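DNA repair protein RAD2 (Saccharomyces cerevisiae, PDB 4Q0W) acts as a single-stranded DNA endonuclease that is essential for the incision step in excision repair of DNA damaged by UV light, bulky adducts or cross-links. Local coordinates at a contact of chain A with DNA. Residues are numbered along the deposited sequence; one frame, centred on the assembly and turned at random.

Contact 1: a contact of chain A with DNA. Residues 250-252, 254-255, 296. With nucleotides of chain B.
Val254 and Ser255, in the first turn of helix 253-263, close over the phosphate of DA9 in chain B and hold it through their backbone amides. The N of Val254 donates to OP2 of DA9 at 3.2 Å, and the N of Ser255 donates to OP1 of DA9 at 3.0 Å; both are fairly straight. Gly252 N adds a weak bond to OP1. The amide groups at a helix start, helped by the helix dipole, are likely to favour a phosphate here. The hydroxyl of Ser255 also points at OP1, but it is modelled too close for its contact to be trusted. One nucleotide on, Gly250 N gives a hydrogen bond of 2.7 Å to OP1 of DC10. Glycine suits this turn, since Gly250 has a positive phi of 88° and no side chain to keep the strand away. Val254 supplies the apolar part: its CG2 packs at 3.7 Å on C3' of the DG8 deoxyribose. Behind the loop, Lys296 reaches in with its chain fully extended (chi1 176°), and NZ donates to Gly250 O at 2.8 Å, tilted 26° from the carbonyl plane. It thus steadies the turn from the second shell, and its charge probably adds to the pull on the phosphates. Base readout plays no part in these contacts, which all fall on phosphates and sugar. This is the glycine turn of the helix-three-turn-helix motif, which gives the nuclease a grip on the duplex backbone that should depend little on sequence.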
ATOM      1  N   GLY A 250      12.210   3.278   1.519  1.00 23.37           N
ATOM      2  CA  GLY A 250      11.959   2.544   0.295  1.00 23.48           C
ATOM      3  C   GLY A 250      12.271   1.061   0.409  1.00 24.56           C
ATOM      4  O   GLY A 250      11.890   0.285  -0.468  1.00 20.68           O
ATOM      5  N   MET A 251      12.961   0.658   1.477  1.00 18.61           N
ATOM      6  CA  MET A 251      13.271  -0.756   1.643  1.00 20.64           C
ATOM      7  C   MET A 251      12.207  -1.510   2.455  1.00 19.04           C
ATOM      8  O   MET A 251      12.233  -1.519   3.690  1.00 17.41           O
ATOM      9  CB  MET A 251      14.651  -0.960   2.270  1.00 16.06           C
ATOM     10  CG  MET A 251      15.812  -0.458   1.419  1.00 20.92           C
ATOM     11  SD  MET A 251      16.173  -1.495  -0.029  1.00 29.89           S
ATOM     12  CE  MET A 251      15.504  -0.430  -1.321  1.00 22.89           C
ATOM     13  N   GLY A 252      11.283  -2.154   1.747  1.00 17.02           N
ATOM     14  CA  GLY A 252      10.349  -3.072   2.377  1.00 16.15           C
ATOM     15  C   GLY A 252      10.877  -4.491   2.245  1.00 19.25           C
ATOM     16  O   GLY A 252      12.002  -4.684   1.777  1.00 19.67           O
ATOM     17  N   VAL A 254      10.309  -6.921   0.249  1.00 18.26           N
ATOM     18  CA  VAL A 254      10.650  -7.388  -1.089  1.00 21.45           C
ATOM     19  C   VAL A 254      12.018  -6.866  -1.510  1.00 22.38           C
ATOM     20  O   VAL A 254      12.899  -7.635  -1.895  1.00 23.21           O
ATOM     21  CB  VAL A 254       9.633  -6.923  -2.140  1.00 22.07           C
ATOM     22  CG1 VAL A 254      10.061  -7.404  -3.531  1.00 27.79           C
ATOM     23  CG2 VAL A 254       8.237  -7.436  -1.807  1.00 31.39           C
ATOM     24  N   SER A 255      12.181  -5.550  -1.449  1.00 20.39           N
ATOM     25  CA  SER A 255      13.412  -4.922  -1.906  1.00 26.51           C
ATOM     26  C   SER A 255      14.596  -5.333  -1.035  1.00 21.13           C
ATOM     27  O   SER A 255      15.711  -5.498  -1.537  1.00 22.10           O
ATOM     28  CB  SER A 255      13.258  -3.400  -1.905  1.00 23.44           C
ATOM     29  OG  SER A 255      12.024  -3.015  -2.477  1.00 24.48           O
ATOM     30  N   LYS A 296      15.971   4.277  -7.776  1.00 30.03           N
ATOM     31  CA  LYS A 296      15.153   4.329  -6.565  1.00 31.37           C
ATOM     32  C   LYS A 296      15.909   4.909  -5.360  1.00 26.09           C
ATOM     33  O   LYS A 296      15.364   5.730  -4.614  1.00 21.99           O
ATOM     34  CB  LYS A 296      14.625   2.935  -6.224  1.00 26.77           C
ATOM     35  CG  LYS A 296      13.840   2.888  -4.932  1.00 31.13           C
ATOM     36  CD  LYS A 296      13.153   1.545  -4.770  1.00 38.56           C
ATOM     37  CE  LYS A 296      12.414   1.478  -3.448  1.00 32.92           C
ATOM     38  NZ  LYS A 296      11.744   0.163  -3.283  1.00 31.67           N
TER
ATOM     39  P    DG B   8       6.111  -6.786  -5.938  1.00 52.96           P
ATOM     40  OP1  DG B   8       7.398  -7.380  -6.382  1.00 41.04           O
ATOM     41  OP2  DG B   8       5.037  -7.608  -5.328  1.00 39.53           O
ATOM     42  O5'  DG B   8       6.397  -5.603  -4.896  1.00 36.27           O
ATOM     43  C5'  DG B   8       7.318  -4.606  -5.281  1.00 26.43           C
ATOM     44  C4'  DG B   8       7.234  -3.491  -4.272  1.00 34.52           C
ATOM     45  O4'  DG B   8       5.983  -2.783  -4.437  1.00 25.55           O
ATOM     46  C3'  DG B   8       7.314  -3.961  -2.821  1.00 24.21           C
ATOM     47  O3'  DG B   8       8.533  -3.415  -2.348  1.00 24.19           O
ATOM     48  C2'  DG B   8       6.036  -3.413  -2.170  1.00 20.53           C
ATOM     49  C1'  DG B   8       5.572  -2.352  -3.162  1.00 28.07           C
ATOM     50  N9   DG B   8       4.130  -2.128  -3.200  1.00 26.87           N
ATOM     51  C8   DG B   8       3.104  -3.036  -3.355  1.00 27.27           C
ATOM     52  N7   DG B   8       1.922  -2.478  -3.341  1.00 24.22           N
ATOM     53  C5   DG B   8       2.185  -1.119  -3.178  1.00 27.78           C
ATOM     54  C6   DG B   8       1.306  -0.015  -3.092  1.00 23.81           C
ATOM     55  O6   DG B   8       0.072  -0.026  -3.152  1.00 20.70           O
ATOM     56  N1   DG B   8       1.995   1.184  -2.919  1.00 22.93           N
ATOM     57  C2   DG B   8       3.368   1.296  -2.847  1.00 26.50           C
ATOM     58  N2   DG B   8       3.884   2.528  -2.686  1.00 22.45           N
ATOM     59  N3   DG B   8       4.197   0.267  -2.928  1.00 25.82           N
ATOM     60  C4   DG B   8       3.536  -0.898  -3.087  1.00 25.72           C
ATOM     61  P    DA B   9       8.895  -3.378  -0.783  1.00 22.74           P
ATOM     62  OP1  DA B   9      10.379  -3.286  -0.751  1.00 23.09           O
ATOM     63  OP2  DA B   9       8.224  -4.493  -0.066  1.00 19.36           O
ATOM     64  O5'  DA B   9       8.284  -1.985  -0.275  1.00 22.74           O
ATOM     65  C5'  DA B   9       8.680  -0.782  -0.929  1.00 20.76           C
ATOM     66  C4'  DA B   9       7.997   0.407  -0.289  1.00 22.20           C
ATOM     67  O4'  DA B   9       6.567   0.337  -0.525  1.00 22.58           O
ATOM     68  C3'  DA B   9       8.159   0.535   1.224  1.00 25.74           C
ATOM     69  O3'  DA B   9       8.524   1.881   1.451  1.00 27.70           O
ATOM     70  C2'  DA B   9       6.779   0.193   1.797  1.00 22.29           C
ATOM     71  C1'  DA B   9       5.873   0.663   0.664  1.00 24.67           C
ATOM     72  N9   DA B   9       4.593  -0.021   0.530  1.00 26.78           N
ATOM     73  C8   DA B   9       4.397  -1.374   0.407  1.00 23.83           C
ATOM     74  N7   DA B   9       3.139  -1.708   0.279  1.00 26.19           N
ATOM     75  C5   DA B   9       2.463  -0.495   0.307  1.00 24.43           C
ATOM     76  C6   DA B   9       1.092  -0.180   0.222  1.00 25.04           C
ATOM     77  N6   DA B   9       0.146  -1.121   0.072  1.00 23.91           N
ATOM     78  N1   DA B   9       0.742   1.130   0.292  1.00 23.43           N
ATOM     79  C2   DA B   9       1.713   2.050   0.441  1.00 25.02           C
ATOM     80  N3   DA B   9       3.037   1.861   0.545  1.00 18.38           N
ATOM     81  C4   DA B   9       3.344   0.559   0.461  1.00 19.97           C
ATOM     82  P    DC B  10       8.929   2.381   2.928  1.00 27.37           P
ATOM     83  OP1  DC B  10       9.839   3.542   2.709  1.00 24.38           O
ATOM     84  OP2  DC B  10       9.352   1.234   3.770  1.00 22.26           O
ATOM     85  O5'  DC B  10       7.552   2.920   3.524  1.00 22.41           O
ATOM     86  C5'  DC B  10       6.987   4.019   2.819  1.00 27.21           C
ATOM     87  C4'  DC B  10       5.699   4.434   3.491  1.00 32.80           C
ATOM     88  O4'  DC B  10       4.664   3.470   3.195  1.00 26.83           O
ATOM     89  C3'  DC B  10       5.777   4.550   5.013  1.00 29.52           C
ATOM     90  O3'  DC B  10       5.388   5.893   5.277  1.00 42.05           O
ATOM     91  C2'  DC B  10       4.784   3.497   5.525  1.00 29.95           C
ATOM     92  C1'  DC B  10       3.839   3.345   4.329  1.00 26.51           C
ATOM     93  N1   DC B  10       3.130   2.052   4.114  1.00 26.85           N
ATOM     94  C2   DC B  10       1.735   2.081   3.979  1.00 21.54           C
ATOM     95  O2   DC B  10       1.157   3.168   4.076  1.00 26.65           O
ATOM     96  N3   DC B  10       1.061   0.924   3.769  1.00 23.05           N
ATOM     97  C4   DC B  10       1.734  -0.222   3.675  1.00 24.10           C
ATOM     98  N4   DC B  10       1.017  -1.329   3.456  1.00 21.39           N
ATOM     99  C5   DC B  10       3.163  -0.273   3.800  1.00 23.47           C
ATOM    100  C6   DC B  10       3.822   0.876   4.015  1.00 23.32           C
TER

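Contact 2: a contact of chain A with DNA. Residues 32, 36, 39-40. With nucleotides of chain C; nucleotides of chain B.
Gln36 reaches the minor groove through an extended chain: CG is anti to the backbone N (chi1 -170°), chi2 continues outward, and chi3 turns the amide so that NE2 faces the thymine of DT3 in chain C. NE2 of Gln36 donates to O2 of DT3, on the sugar edge, at 2.9 Å, with the acceptor 22° out of the amide plane; the side chain approaches from above the base pair. Lys39 takes a different course. Its CB and CG lie over the O4 and methyl side of the same thymine, and the bend at chi2 (64°) then carries the rest of the chain and the amine away from the base. CB of Lys39 sits 3.6 Å from O4 of DT3, and CG of Lys39 meets the methyl C7 of DT3 at 3.8 Å. Further out over the pair, Ala40 comes down on the adenine of DA16 in chain B, its CB 3.4 Å from C5. A methyl group is small enough to let the helix backbone come close to the purine face. CG of Gln36 covers C2 of DA16 at 3.4 Å. The pair under this lid is intact, with DT3 N3 donating to DA16 N1 at 2.7 Å. Because O2 is a minor-groove acceptor with counterparts in other base pairs, and the remaining contacts are van der Waals packing by aliphatic carbons, little sequence selectivity is expected. Helix 33-40 thus lies against one face of the pair where another would otherwise stack, a wedge that probably marks the duplex end for the nuclease.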
ATOM      1  N   ILE A  32       6.635  -7.429  27.568  1.00 21.23           N
ATOM      2  CA  ILE A  32       5.606  -6.438  27.238  1.00 29.05           C
ATOM      3  C   ILE A  32       4.181  -6.858  27.628  1.00 29.83           C
ATOM      4  O   ILE A  32       3.209  -6.181  27.281  1.00 29.22           O
ATOM      5  CB  ILE A  32       5.634  -6.019  25.738  1.00 33.84           C
ATOM      6  CG1 ILE A  32       5.243  -7.186  24.836  1.00 31.32           C
ATOM      7  CG2 ILE A  32       6.990  -5.452  25.350  1.00 34.34           C
ATOM      8  CD1 ILE A  32       4.737  -6.751  23.477  1.00 41.22           C
ATOM      9  N   GLN A  36       0.717  -4.551  27.557  1.00 33.50           N
ATOM     10  CA  GLN A  36      -0.232  -5.120  26.616  1.00 33.73           C
ATOM     11  C   GLN A  36      -1.609  -5.349  27.250  1.00 39.87           C
ATOM     12  O   GLN A  36      -2.638  -5.037  26.648  1.00 43.16           O
ATOM     13  CB  GLN A  36       0.339  -6.433  26.077  1.00 38.65           C
ATOM     14  CG  GLN A  36      -0.410  -7.045  24.916  1.00 44.22           C
ATOM     15  CD  GLN A  36       0.385  -8.161  24.254  1.00 47.51           C
ATOM     16  OE1 GLN A  36       0.042  -9.339  24.376  1.00 44.95           O
ATOM     17  NE2 GLN A  36       1.453  -7.793  23.550  1.00 46.35           N
ATOM     18  N   LYS A  39      -3.441  -2.067  27.801  1.00 49.52           N
ATOM     19  CA  LYS A  39      -4.031  -1.492  26.596  1.00 52.43           C
ATOM     20  C   LYS A  39      -5.132  -2.360  25.992  1.00 56.47           C
ATOM     21  O   LYS A  39      -6.052  -1.847  25.354  1.00 56.72           O
ATOM     22  CB  LYS A  39      -2.943  -1.219  25.548  1.00 53.12           C
ATOM     23  CG  LYS A  39      -2.697   0.264  25.277  1.00 59.83           C
ATOM     24  CD  LYS A  39      -2.161   0.985  26.513  1.00 62.34           C
ATOM     25  CE  LYS A  39      -2.249   2.499  26.350  1.00 64.09           C
ATOM     26  NZ  LYS A  39      -1.189   3.205  27.129  1.00 66.34           N
ATOM     27  N   ALA A  40      -5.040  -3.671  26.195  1.00 47.61           N
ATOM     28  CA  ALA A  40      -5.982  -4.601  25.576  1.00 54.48           C
ATOM     29  C   ALA A  40      -7.265  -4.790  26.382  1.00 62.06           C
ATOM     30  O   ALA A  40      -8.271  -5.259  25.845  1.00 62.40           O
ATOM     31  CB  ALA A  40      -5.316  -5.946  25.334  1.00 51.82           C
TER
ATOM     32  P    DT C   3       5.665   1.521  23.263  1.00 88.09           P
ATOM     33  O5'  DT C   3       4.891   0.260  23.883  1.00 54.01           O
ATOM     34  C5'  DT C   3       5.610  -0.775  24.555  1.00 45.18           C
ATOM     35  C4'  DT C   3       5.308  -2.126  23.936  1.00 41.79           C
ATOM     36  O4'  DT C   3       3.918  -2.463  24.110  1.00 46.70           O
ATOM     37  C3'  DT C   3       5.539  -2.162  22.434  1.00 49.91           C
ATOM     38  O3'  DT C   3       6.803  -2.757  22.195  1.00 50.85           O
ATOM     39  C2'  DT C   3       4.406  -3.006  21.855  1.00 46.36           C
ATOM     40  C1'  DT C   3       3.491  -3.280  23.038  1.00 48.22           C
ATOM     41  N1   DT C   3       2.070  -2.936  22.785  1.00 43.81           N
ATOM     42  C2   DT C   3       1.163  -3.942  22.531  1.00 36.51           C
ATOM     43  O2   DT C   3       1.468  -5.119  22.485  1.00 40.44           O
ATOM     44  N3   DT C   3      -0.125  -3.512  22.340  1.00 37.13           N
ATOM     45  C4   DT C   3      -0.567  -2.199  22.369  1.00 47.77           C
ATOM     46  O4   DT C   3      -1.745  -1.903  22.176  1.00 55.01           O
ATOM     47  C5   DT C   3       0.446  -1.203  22.634  1.00 45.06           C
ATOM     48  C7   DT C   3       0.082   0.250  22.695  1.00 51.72           C
ATOM     49  C6   DT C   3       1.702  -1.611  22.830  1.00 39.27           C
TER
ATOM     50  P    DA B  16      -7.700 -10.949  17.202  1.00 85.56           P
ATOM     51  OP1  DA B  16      -7.435 -11.929  16.115  1.00 63.57           O
ATOM     52  OP2  DA B  16      -9.090 -10.712  17.662  1.00 74.20           O
ATOM     53  O5'  DA B  16      -6.831 -11.329  18.492  1.00 71.77           O
ATOM     54  C5'  DA B  16      -5.453 -11.653  18.361  1.00 59.49           C
ATOM     55  C4'  DA B  16      -4.727 -11.315  19.648  1.00 62.44           C
ATOM     56  O4'  DA B  16      -4.732  -9.879  19.847  1.00 61.66           O
ATOM     57  C3'  DA B  16      -5.364 -11.884  20.918  1.00 66.17           C
ATOM     58  O3'  DA B  16      -4.633 -13.037  21.358  1.00 60.00           O
ATOM     59  C2'  DA B  16      -5.321 -10.728  21.933  1.00 57.53           C
ATOM     60  C1'  DA B  16      -4.450  -9.694  21.217  1.00 59.36           C
ATOM     61  N9   DA B  16      -4.670  -8.292  21.573  1.00 55.20           N
ATOM     62  C8   DA B  16      -5.857  -7.653  21.814  1.00 54.13           C
ATOM     63  N7   DA B  16      -5.722  -6.379  22.108  1.00 53.66           N
ATOM     64  C5   DA B  16      -4.351  -6.162  22.051  1.00 53.54           C
ATOM     65  C6   DA B  16      -3.551  -5.014  22.266  1.00 47.34           C
ATOM     66  N6   DA B  16      -4.051  -3.815  22.588  1.00 49.79           N
ATOM     67  N1   DA B  16      -2.211  -5.146  22.128  1.00 41.74           N
ATOM     68  C2   DA B  16      -1.711  -6.348  21.798  1.00 43.30           C
ATOM     69  N3   DA B  16      -2.363  -7.493  21.577  1.00 45.02           N
ATOM     70  C4   DA B  16      -3.690  -7.333  21.724  1.00 51.10           C
TER

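Contact 3: a contact of chain A with DNA. Residues 32, 35-36, 192. With nucleotides of chain C; nucleotides of chain B.
Tyr35 stands on the thymine of DT3 in chain C edge-to-face: the two rings are inclined at 74° with their centroids 5.5 Å apart. The CD2-CE2 edge of the phenol ring does the touching, with C6 of the thymine lying in the plane of the tyrosine ring. CD2 of Tyr35 is 3.6 Å from C6 of DT3, and CE2 of Tyr35 is 3.6 Å from the methyl C7 of DT3. The other face of the thymine is turned towards the guanine of DG4, the next nucleotide. An aromatic ring fits here because its thin C-H edge can rest on both base and sugar; with CG anti to the backbone N (chi1 -167°) the ring is carried over the nucleotide, and chi2 of 70° turns its CD2 edge down, CD2 of Tyr35 lying 3.2 Å from O4' of DT3. Ile32 pushes in from the minor-groove side, where its branched chain offers two apolar tips to the deoxyribose. CD1 of Ile32 lies 3.7 Å from C1' of DT3, while CG2 faces C4' more loosely. Further along the strand, Asp192, an aspartate of the predicted second magnesium site, brings OD2 to 3.5 Å from C5' of DG4. OD2 of Asp192 lies 2.7 Å from a water, itself 3.2 Å from OP1 of DG4.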
ATOM      1  N   ILE A  32       6.635  -7.429  27.568  1.00 21.23           N
ATOM      2  CA  ILE A  32       5.606  -6.438  27.238  1.00 29.05           C
ATOM      3  C   ILE A  32       4.181  -6.858  27.628  1.00 29.83           C
ATOM      4  O   ILE A  32       3.209  -6.181  27.281  1.00 29.22           O
ATOM      5  CB  ILE A  32       5.634  -6.019  25.738  1.00 33.84           C
ATOM      6  CG1 ILE A  32       5.243  -7.186  24.836  1.00 31.32           C
ATOM      7  CG2 ILE A  32       6.990  -5.452  25.350  1.00 34.34           C
ATOM      8  CD1 ILE A  32       4.737  -6.751  23.477  1.00 41.22           C
ATOM      9  N   TYR A  35       2.095  -4.040  29.853  1.00 30.42           N
ATOM     10  CA  TYR A  35       1.648  -2.911  29.047  1.00 37.69           C
ATOM     11  C   TYR A  35       0.561  -3.344  28.087  1.00 37.61           C
ATOM     12  O   TYR A  35      -0.401  -2.612  27.847  1.00 40.48           O
ATOM     13  CB  TYR A  35       2.816  -2.283  28.270  1.00 39.21           C
ATOM     14  CG  TYR A  35       2.450  -0.941  27.678  1.00 51.87           C
ATOM     15  CD1 TYR A  35       2.259   0.170  28.496  1.00 52.67           C
ATOM     16  CD2 TYR A  35       2.275  -0.782  26.302  1.00 51.81           C
ATOM     17  CE1 TYR A  35       1.910   1.408  27.964  1.00 53.38           C
ATOM     18  CE2 TYR A  35       1.927   0.452  25.761  1.00 54.82           C
ATOM     19  CZ  TYR A  35       1.745   1.542  26.597  1.00 61.88           C
ATOM     20  OH  TYR A  35       1.397   2.765  26.070  1.00 61.50           O
ATOM     21  N   GLN A  36       0.717  -4.551  27.557  1.00 33.50           N
ATOM     22  CA  GLN A  36      -0.232  -5.120  26.616  1.00 33.73           C
ATOM     23  C   GLN A  36      -1.609  -5.349  27.250  1.00 39.87           C
ATOM     24  O   GLN A  36      -2.638  -5.037  26.648  1.00 43.16           O
ATOM     25  CB  GLN A  36       0.339  -6.433  26.077  1.00 38.65           C
ATOM     26  CG  GLN A  36      -0.410  -7.045  24.916  1.00 44.22           C
ATOM     27  CD  GLN A  36       0.385  -8.161  24.254  1.00 47.51           C
ATOM     28  OE1 GLN A  36       0.042  -9.339  24.376  1.00 44.95           O
ATOM     29  NE2 GLN A  36       1.453  -7.793  23.550  1.00 46.35           N
ATOM     30  N   ASP A 192       8.317 -11.615  19.350  1.00 20.81           N
ATOM     31  CA  ASP A 192       9.197 -10.537  18.903  1.00 19.26           C
ATOM     32  C   ASP A 192      10.331 -11.079  18.030  1.00 16.21           C
ATOM     33  O   ASP A 192      11.196 -11.808  18.512  1.00 17.01           O
ATOM     34  CB  ASP A 192       9.765  -9.774  20.103  1.00 19.43           C
ATOM     35  CG  ASP A 192      10.428  -8.451  19.694  1.00 33.73           C
ATOM     36  OD1 ASP A 192      11.283  -8.462  18.789  1.00 20.43           O
ATOM     37  OD2 ASP A 192      10.077  -7.394  20.256  1.00 34.44           O
TER
ATOM     38  P    DT C   3       5.665   1.521  23.263  1.00 88.09           P
ATOM     39  O5'  DT C   3       4.891   0.260  23.883  1.00 54.01           O
ATOM     40  C5'  DT C   3       5.610  -0.775  24.555  1.00 45.18           C
ATOM     41  C4'  DT C   3       5.308  -2.126  23.936  1.00 41.79           C
ATOM     42  O4'  DT C   3       3.918  -2.463  24.110  1.00 46.70           O
ATOM     43  C3'  DT C   3       5.539  -2.162  22.434  1.00 49.91           C
ATOM     44  O3'  DT C   3       6.803  -2.757  22.195  1.00 50.85           O
ATOM     45  C2'  DT C   3       4.406  -3.006  21.855  1.00 46.36           C
ATOM     46  C1'  DT C   3       3.491  -3.280  23.038  1.00 48.22           C
ATOM     47  N1   DT C   3       2.070  -2.936  22.785  1.00 43.81           N
ATOM     48  C2   DT C   3       1.163  -3.942  22.531  1.00 36.51           C
ATOM     49  O2   DT C   3       1.468  -5.119  22.485  1.00 40.44           O
ATOM     50  N3   DT C   3      -0.125  -3.512  22.340  1.00 37.13           N
ATOM     51  C4   DT C   3      -0.567  -2.199  22.369  1.00 47.77           C
ATOM     52  O4   DT C   3      -1.745  -1.903  22.176  1.00 55.01           O
ATOM     53  C5   DT C   3       0.446  -1.203  22.634  1.00 45.06           C
ATOM     54  C7   DT C   3       0.082   0.250  22.695  1.00 51.72           C
ATOM     55  C6   DT C   3       1.702  -1.611  22.830  1.00 39.27           C
ATOM     56  P    DG C   4       7.510  -2.591  20.762  1.00 42.81           P
ATOM     57  OP1  DG C   4       8.981  -2.641  20.974  1.00 46.79           O
ATOM     58  OP2  DG C   4       6.892  -1.416  20.089  1.00 44.67           O
ATOM     59  O5'  DG C   4       7.047  -3.896  19.965  1.00 33.75           O
ATOM     60  C5'  DG C   4       7.345  -5.183  20.462  1.00 35.68           C
ATOM     61  C4'  DG C   4       6.690  -6.189  19.535  1.00 34.85           C
ATOM     62  O4'  DG C   4       5.243  -6.047  19.576  1.00 31.51           O
ATOM     63  C3'  DG C   4       7.080  -6.052  18.061  1.00 33.93           C
ATOM     64  O3'  DG C   4       7.206  -7.375  17.537  1.00 31.15           O
ATOM     65  C2'  DG C   4       5.922  -5.266  17.430  1.00 26.98           C
ATOM     66  C1'  DG C   4       4.735  -5.725  18.278  1.00 32.46           C
ATOM     67  N9   DG C   4       3.715  -4.707  18.522  1.00 35.88           N
ATOM     68  C8   DG C   4       3.892  -3.354  18.726  1.00 36.21           C
ATOM     69  N7   DG C   4       2.773  -2.712  18.948  1.00 32.71           N
ATOM     70  C5   DG C   4       1.795  -3.691  18.891  1.00 32.18           C
ATOM     71  C6   DG C   4       0.396  -3.584  19.057  1.00 29.43           C
ATOM     72  O6   DG C   4      -0.268  -2.566  19.295  1.00 33.67           O
ATOM     73  N1   DG C   4      -0.228  -4.826  18.912  1.00 29.82           N
ATOM     74  C2   DG C   4       0.432  -6.021  18.652  1.00 39.84           C
ATOM     75  N2   DG C   4      -0.322  -7.137  18.548  1.00 32.03           N
ATOM     76  N3   DG C   4       1.753  -6.127  18.500  1.00 31.31           N
ATOM     77  C4   DG C   4       2.363  -4.925  18.637  1.00 35.08           C
TER
ATOM     78  P    DA B  16      -7.700 -10.949  17.202  1.00 85.56           P
ATOM     79  OP1  DA B  16      -7.435 -11.929  16.115  1.00 63.57           O
ATOM     80  OP2  DA B  16      -9.090 -10.712  17.662  1.00 74.20           O
ATOM     81  O5'  DA B  16      -6.831 -11.329  18.492  1.00 71.77           O
ATOM     82  C5'  DA B  16      -5.453 -11.653  18.361  1.00 59.49           C
ATOM     83  C4'  DA B  16      -4.727 -11.315  19.648  1.00 62.44           C
ATOM     84  O4'  DA B  16      -4.732  -9.879  19.847  1.00 61.66           O
ATOM     85  C3'  DA B  16      -5.364 -11.884  20.918  1.00 66.17           C
ATOM     86  O3'  DA B  16      -4.633 -13.037  21.358  1.00 60.00           O
ATOM     87  C2'  DA B  16      -5.321 -10.728  21.933  1.00 57.53           C
ATOM     88  C1'  DA B  16      -4.450  -9.694  21.217  1.00 59.36           C
ATOM     89  N9   DA B  16      -4.670  -8.292  21.573  1.00 55.20           N
ATOM     90  C8   DA B  16      -5.857  -7.653  21.814  1.00 54.13           C
ATOM     91  N7   DA B  16      -5.722  -6.379  22.108  1.00 53.66           N
ATOM     92  C5   DA B  16      -4.351  -6.162  22.051  1.00 53.54           C
ATOM     93  C6   DA B  16      -3.551  -5.014  22.266  1.00 47.34           C
ATOM     94  N6   DA B  16      -4.051  -3.815  22.588  1.00 49.79           N
ATOM     95  N1   DA B  16      -2.211  -5.146  22.128  1.00 41.74           N
ATOM     96  C2   DA B  16      -1.711  -6.348  21.798  1.00 43.30           C
ATOM     97  N3   DA B  16      -2.363  -7.493  21.577  1.00 45.02           N
ATOM     98  C4   DA B  16      -3.690  -7.333  21.724  1.00 51.10           C
TER
HETATM   99  O   HOH W   1      11.151  -4.918  20.254  1.00 43.25           O

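Contacts 2 and 3 are parts of one surface: their C-alpha centres are about 6 Å apart, and they share Ile32 and Gln36, with helix 33-40 running through both. Contact 1 lies far off, its C-alpha centre about 31 Å from that of contact 2 and about 28 Å from that of contact 3. It uses helices 253-263 and 288-299 and meets chain B, whereas contacts 2 and 3 engage chains B and C together. Gripping the duplex backbone at one place and its end at another would fix the DNA relative to the active site, which contact 3 borders through Asp192.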